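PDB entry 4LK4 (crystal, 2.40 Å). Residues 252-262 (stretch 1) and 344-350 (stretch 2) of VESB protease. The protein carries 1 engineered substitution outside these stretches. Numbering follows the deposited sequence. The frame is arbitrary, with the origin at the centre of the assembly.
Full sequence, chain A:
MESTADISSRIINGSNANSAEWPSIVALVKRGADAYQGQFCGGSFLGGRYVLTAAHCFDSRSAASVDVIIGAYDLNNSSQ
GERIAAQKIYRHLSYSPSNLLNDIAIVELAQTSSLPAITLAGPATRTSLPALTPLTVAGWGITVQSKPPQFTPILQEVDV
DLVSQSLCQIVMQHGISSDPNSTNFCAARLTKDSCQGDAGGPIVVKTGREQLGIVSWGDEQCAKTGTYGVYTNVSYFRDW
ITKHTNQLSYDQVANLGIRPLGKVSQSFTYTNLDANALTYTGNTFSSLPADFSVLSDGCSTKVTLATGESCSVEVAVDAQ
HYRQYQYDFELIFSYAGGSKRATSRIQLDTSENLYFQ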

ATOM      1  N   GLN A 252      11.257   5.596  -1.584  1.00 49.94           N
ATOM      2  CA  GLN A 252      11.103   4.488  -2.506  1.00 49.61           C
ATOM      3  C   GLN A 252      11.292   4.921  -3.956  1.00 50.66           C
ATOM      4  O   GLN A 252      12.130   4.381  -4.653  1.00 51.48           O
ATOM      5  CB  GLN A 252       9.731   3.864  -2.356  1.00 47.43           C
ATOM      6  CG  GLN A 252       9.628   2.470  -2.961  1.00 45.70           C
ATOM      7  CD  GLN A 252       8.175   2.026  -3.135  1.00 43.42           C
ATOM      8  OE1 GLN A 252       7.267   2.842  -3.232  1.00 41.15           O
ATOM      9  NE2 GLN A 252       7.971   0.723  -3.205  1.00 42.56           N
ATOM     10  N   VAL A 253      10.516   5.899  -4.403  1.00 51.37           N
ATOM     11  CA  VAL A 253      10.438   6.212  -5.824  1.00 52.21           C
ATOM     12  C   VAL A 253      10.696   7.679  -5.967  1.00 53.80           C
ATOM     13  O   VAL A 253       9.986   8.494  -5.409  1.00 57.49           O
ATOM     14  CB  VAL A 253       9.038   5.914  -6.434  1.00 50.19           C
ATOM     15  CG1 VAL A 253       8.981   6.323  -7.896  1.00 51.49           C
ATOM     16  CG2 VAL A 253       8.706   4.447  -6.338  1.00 49.40           C
ATOM     17  N   ALA A 254      11.696   8.023  -6.746  1.00 56.16           N
ATOM     18  CA  ALA A 254      11.862   9.392  -7.165  1.00 57.45           C
ATOM     19  C   ALA A 254      11.481   9.406  -8.613  1.00 57.64           C
ATOM     20  O   ALA A 254      12.216   8.911  -9.445  1.00 57.01           O
ATOM     21  CB  ALA A 254      13.293   9.816  -6.969  1.00 59.42           C
ATOM     22  N   ASN A 255      10.293   9.904  -8.908  1.00 60.30           N
ATOM     23  CA  ASN A 255       9.865  10.037 -10.293  1.00 65.32           C
ATOM     24  C   ASN A 255      10.085  11.465 -10.729  1.00 66.78           C
ATOM     25  O   ASN A 255       9.334  12.334 -10.328  1.00 65.76           O
ATOM     26  CB  ASN A 255       8.388   9.682 -10.478  1.00 68.44           C
ATOM     27  CG  ASN A 255       7.965   9.714 -11.948  1.00 72.31           C
ATOM     28  OD1 ASN A 255       8.463  10.521 -12.749  1.00 71.82           O
ATOM     29  ND2 ASN A 255       7.061   8.814 -12.314  1.00 72.66           N
ATOM     30  N   LEU A 256      11.093  11.697 -11.564  1.00 67.19           N
ATOM     31  CA  LEU A 256      11.413  13.043 -11.984  1.00 71.18           C
ATOM     32  C   LEU A 256      10.545  13.506 -13.125  1.00 72.52           C
ATOM     33  O   LEU A 256      10.684  14.627 -13.575  1.00 75.22           O
ATOM     34  CB  LEU A 256      12.872  13.135 -12.401  1.00 73.81           C
ATOM     35  CG  LEU A 256      13.835  12.558 -11.370  1.00 75.45           C
ATOM     36  CD1 LEU A 256      15.223  13.054 -11.687  1.00 77.12           C
ATOM     37  CD2 LEU A 256      13.454  12.898  -9.929  1.00 76.32           C
ATOM     38  N   GLY A 257       9.666  12.637 -13.609  1.00 73.16           N
ATOM     39  CA  GLY A 257       8.731  13.014 -14.656  1.00 73.99           C
ATOM     40  C   GLY A 257       9.512  13.386 -15.891  1.00 77.22           C
ATOM     41  O   GLY A 257      10.613  12.874 -16.108  1.00 73.93           O
ATOM     42  N   ILE A 258       8.962  14.297 -16.687  1.00 81.68           N
ATOM     43  CA  ILE A 258       9.567  14.631 -17.985  1.00 84.92           C
ATOM     44  C   ILE A 258      10.774  15.538 -17.775  1.00 81.94           C
ATOM     45  O   ILE A 258      10.718  16.465 -16.974  1.00 79.67           O
ATOM     46  CB  ILE A 258       8.532  15.225 -18.975  1.00 88.28           C
ATOM     47  CG1 ILE A 258       7.359  14.225 -19.125  1.00 88.87           C
ATOM     48  CG2 ILE A 258       9.194  15.527 -20.321  1.00 89.56           C
ATOM     49  CD1 ILE A 258       6.400  14.504 -20.265  1.00 92.92           C
ATOM     50  N   ARG A 259      11.872  15.220 -18.456  1.00 80.37           N
ATOM     51  CA  ARG A 259      13.143  15.919 -18.256  1.00 83.07           C
ATOM     52  C   ARG A 259      13.865  16.105 -19.589  1.00 84.66           C
ATOM     53  O   ARG A 259      13.606  15.336 -20.526  1.00 85.47           O
ATOM     54  CB  ARG A 259      14.042  15.154 -17.277  1.00 82.30           C
ATOM     55  CG  ARG A 259      13.543  15.156 -15.842  1.00 82.10           C
ATOM     56  CD  ARG A 259      13.969  16.382 -15.048  1.00 84.67           C
ATOM     57  NE  ARG A 259      13.293  16.413 -13.746  1.00 84.87           N
ATOM     58  CZ  ARG A 259      13.833  16.810 -12.585  1.00 87.96           C
ATOM     59  NH1 ARG A 259      15.094  17.234 -12.498  1.00 90.18           N
ATOM     60  NH2 ARG A 259      13.089  16.774 -11.481  1.00 89.81           N
ATOM     61  N   PRO A 260      14.757  17.129 -19.684  1.00 85.40           N
ATOM     62  CA  PRO A 260      15.628  17.207 -20.863  1.00 86.95           C
ATOM     63  C   PRO A 260      16.759  16.184 -20.769  1.00 85.69           C
ATOM     64  O   PRO A 260      16.992  15.585 -19.699  1.00 84.59           O
ATOM     65  CB  PRO A 260      16.215  18.625 -20.780  1.00 87.42           C
ATOM     66  CG  PRO A 260      16.293  18.903 -19.320  1.00 86.90           C
ATOM     67  CD  PRO A 260      15.228  18.052 -18.624  1.00 85.24           C
ATOM     68  N   LEU A 261      17.453  15.987 -21.883  1.00 86.33           N
ATOM     69  CA  LEU A 261      18.657  15.179 -21.890  1.00 86.48           C
ATOM     70  C   LEU A 261      19.664  15.748 -20.880  1.00 85.56           C
ATOM     71  O   LEU A 261      19.672  16.953 -20.616  1.00 85.69           O
ATOM     72  CB  LEU A 261      19.259  15.127 -23.308  1.00 90.97           C
ATOM     73  CG  LEU A 261      18.793  13.959 -24.202  1.00 92.18           C
ATOM     74  CD1 LEU A 261      17.276  13.909 -24.351  1.00 90.37           C
ATOM     75  CD2 LEU A 261      19.468  14.027 -25.569  1.00 94.37           C
ATOM     76  N   GLY A 262      20.483  14.866 -20.299  1.00 84.70           N
ATOM     77  CA  GLY A 262      21.579  15.266 -19.406  1.00 83.96           C
ATOM     78  C   GLY A 262      21.629  14.491 -18.107  1.00 81.47           C
ATOM     79  O   GLY A 262      20.674  13.807 -17.754  1.00 81.42           O
ATOM     80  N   SER A 344      14.536   0.925  -4.094  1.00 47.56           N
ATOM     81  CA  SER A 344      14.163   2.261  -4.563  1.00 47.24           C
ATOM     82  C   SER A 344      14.173   2.329  -6.076  1.00 47.42           C
ATOM     83  O   SER A 344      14.635   1.408  -6.727  1.00 48.67           O
ATOM     84  CB  SER A 344      15.132   3.288  -4.025  1.00 48.37           C
ATOM     85  OG  SER A 344      15.104   3.309  -2.615  1.00 49.00           O
ATOM     86  N   ARG A 345      13.657   3.427  -6.622  1.00 47.06           N
ATOM     87  CA  ARG A 345      13.475   3.579  -8.056  1.00 47.72           C
ATOM     88  C   ARG A 345      13.696   5.020  -8.453  1.00 49.33           C
ATOM     89  O   ARG A 345      13.240   5.925  -7.797  1.00 49.24           O
ATOM     90  CB  ARG A 345      12.072   3.190  -8.467  1.00 47.63           C
ATOM     91  CG  ARG A 345      11.680   3.668  -9.863  1.00 48.94           C
ATOM     92  CD  ARG A 345      10.332   3.121 -10.312  1.00 48.58           C
ATOM     93  NE  ARG A 345      10.431   1.687 -10.527  1.00 48.77           N
ATOM     94  CZ  ARG A 345       9.397   0.857 -10.649  1.00 50.55           C
ATOM     95  NH1 ARG A 345       8.130   1.309 -10.591  1.00 51.20           N
ATOM     96  NH2 ARG A 345       9.623  -0.449 -10.811  1.00 50.77           N
ATOM     97  N   ILE A 346      14.438   5.214  -9.525  1.00 51.40           N
ATOM     98  CA  ILE A 346      14.580   6.503 -10.137  1.00 52.85           C
ATOM     99  C   ILE A 346      14.002   6.376 -11.530  1.00 54.31           C
ATOM    100  O   ILE A 346      14.258   5.420 -12.248  1.00 55.18           O
ATOM    101  CB  ILE A 346      16.041   6.967 -10.173  1.00 54.24           C
ATOM    102  CG1 ILE A 346      16.128   8.385 -10.683  1.00 56.16           C
ATOM    103  CG2 ILE A 346      16.914   6.064 -11.041  1.00 55.60           C
ATOM    104  CD1 ILE A 346      17.445   9.021 -10.349  1.00 58.07           C
ATOM    105  N   GLN A 347      13.213   7.351 -11.899  1.00 55.81           N
ATOM    106  CA  GLN A 347      12.464   7.272 -13.109  1.00 58.51           C
ATOM    107  C   GLN A 347      12.351   8.655 -13.707  1.00 60.82           C
ATOM    108  O   GLN A 347      12.239   9.639 -12.969  1.00 60.77           O
ATOM    109  CB  GLN A 347      11.067   6.755 -12.795  1.00 58.38           C
ATOM    110  CG  GLN A 347      10.161   6.656 -14.006  1.00 60.95           C
ATOM    111  CD  GLN A 347       8.888   5.862 -13.723  1.00 61.44           C
ATOM    112  OE1 GLN A 347       8.749   5.208 -12.685  1.00 59.87           O
ATOM    113  NE2 GLN A 347       7.953   5.925 -14.656  1.00 63.70           N
ATOM    114  N   LEU A 348      12.337   8.696 -15.039  1.00 63.25           N
ATOM    115  CA  LEU A 348      12.207   9.926 -15.812  1.00 66.26           C
ATOM    116  C   LEU A 348      11.894   9.601 -17.264  1.00 69.21           C
ATOM    117  O   LEU A 348      11.983   8.451 -17.691  1.00 68.14           O
ATOM    118  CB  LEU A 348      13.503  10.728 -15.736  1.00 67.56           C
ATOM    119  CG  LEU A 348      14.749  10.025 -16.272  1.00 67.56           C
ATOM    120  CD1 LEU A 348      15.179  10.698 -17.559  1.00 71.95           C
ATOM    121  CD2 LEU A 348      15.865  10.106 -15.254  1.00 66.66           C
ATOM    122  N   ASP A 349      11.531  10.623 -18.027  1.00 74.10           N
ATOM    123  CA  ASP A 349      11.128  10.416 -19.415  1.00 78.22           C
ATOM    124  C   ASP A 349      11.601  11.555 -20.315  1.00 81.05           C
ATOM    125  O   ASP A 349      11.477  12.726 -19.933  1.00 82.51           O
ATOM    126  CB  ASP A 349       9.606  10.275 -19.496  1.00 78.10           C
ATOM    127  CG  ASP A 349       9.150   9.566 -20.761  1.00 81.52           C
ATOM    128  OD1 ASP A 349       9.751   9.753 -21.841  1.00 84.14           O
ATOM    129  OD2 ASP A 349       8.172   8.795 -20.676  1.00 85.31           O
ATOM    130  N   THR A 350      12.088  11.195 -21.515  1.00 83.28           N
ATOM    131  CA  THR A 350      12.595  12.159 -22.521  1.00 87.31           C
ATOM    132  C   THR A 350      11.935  11.970 -23.910  1.00 90.66           C
ATOM    133  O   THR A 350      11.238  10.971 -24.164  1.00 89.89           O
ATOM    134  CB  THR A 350      14.143  12.055 -22.662  1.00 87.27           C
ATOM    135  OG1 THR A 350      14.509  10.727 -23.046  1.00 86.65           O
ATOM    136  CG2 THR A 350      14.874  12.375 -21.343  1.00 84.21           C
TER

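How do the two backbones run? Strands 253-258 and 344-349 lie side by side and parallel, their axes 4° apart and 4.6 Å at closest approach. Val 253 pairs with Arg 345, Ala 254 with Ile 346 and Asn 255 with Gln 347; beyond a beta bulge the register moves by one, so that Ile 258 pairs with Asp 349.

What holds the strands together? Six backbone hydrogen bonds do, in the alternating pattern of a parallel sheet. Arg 345 N donates to Gln 252 O (2.7 Å) while Arg 345 O accepts from Ala 254 N (2.8 Å); Gln 347 likewise gives its N to Ala 254 O (3.1 Å) and takes Leu 256 N on its O (2.7 Å). Past the bulge, Asp 349 N reaches Gly 257 O (3.1 Å) and Asp 349 O receives Arg 259 N (2.9 Å). CA-H...O contacts reinforce the ladder, among them Ile 258 CA to Asp 349 O at 3.3 Å.

How is the bulge accommodated? Gly 257 adopts a positive phi of 63°, which favours glycine, and its N bonds to Asn 255 OD1 at 2.6 Å. Arg 259 NE donates to Leu 256 O at 3.2 Å, adding a second side-chain tie within the same stretch.

Which side chains meet? Val 253, Arg 345, Asn 255 and Gln 347 share one face of the sheet, where Val 253 CG2 lies 4.2 Å from Arg 345 CB; Ala 254 and Ile 346 occupy the other. At the bulge, Leu 256 CB and Leu 348 CB form an apolar contact at 4.2 Å. Beyond the strand pairing, Leu 261 CD1 approaches Thr 350 CB to 4.0 Å, and Thr 350 CG2 sits 3.3 Å from Arg 259 O, a van der Waals contact because a methyl carbon offers no conventional hydrogen-bond donor.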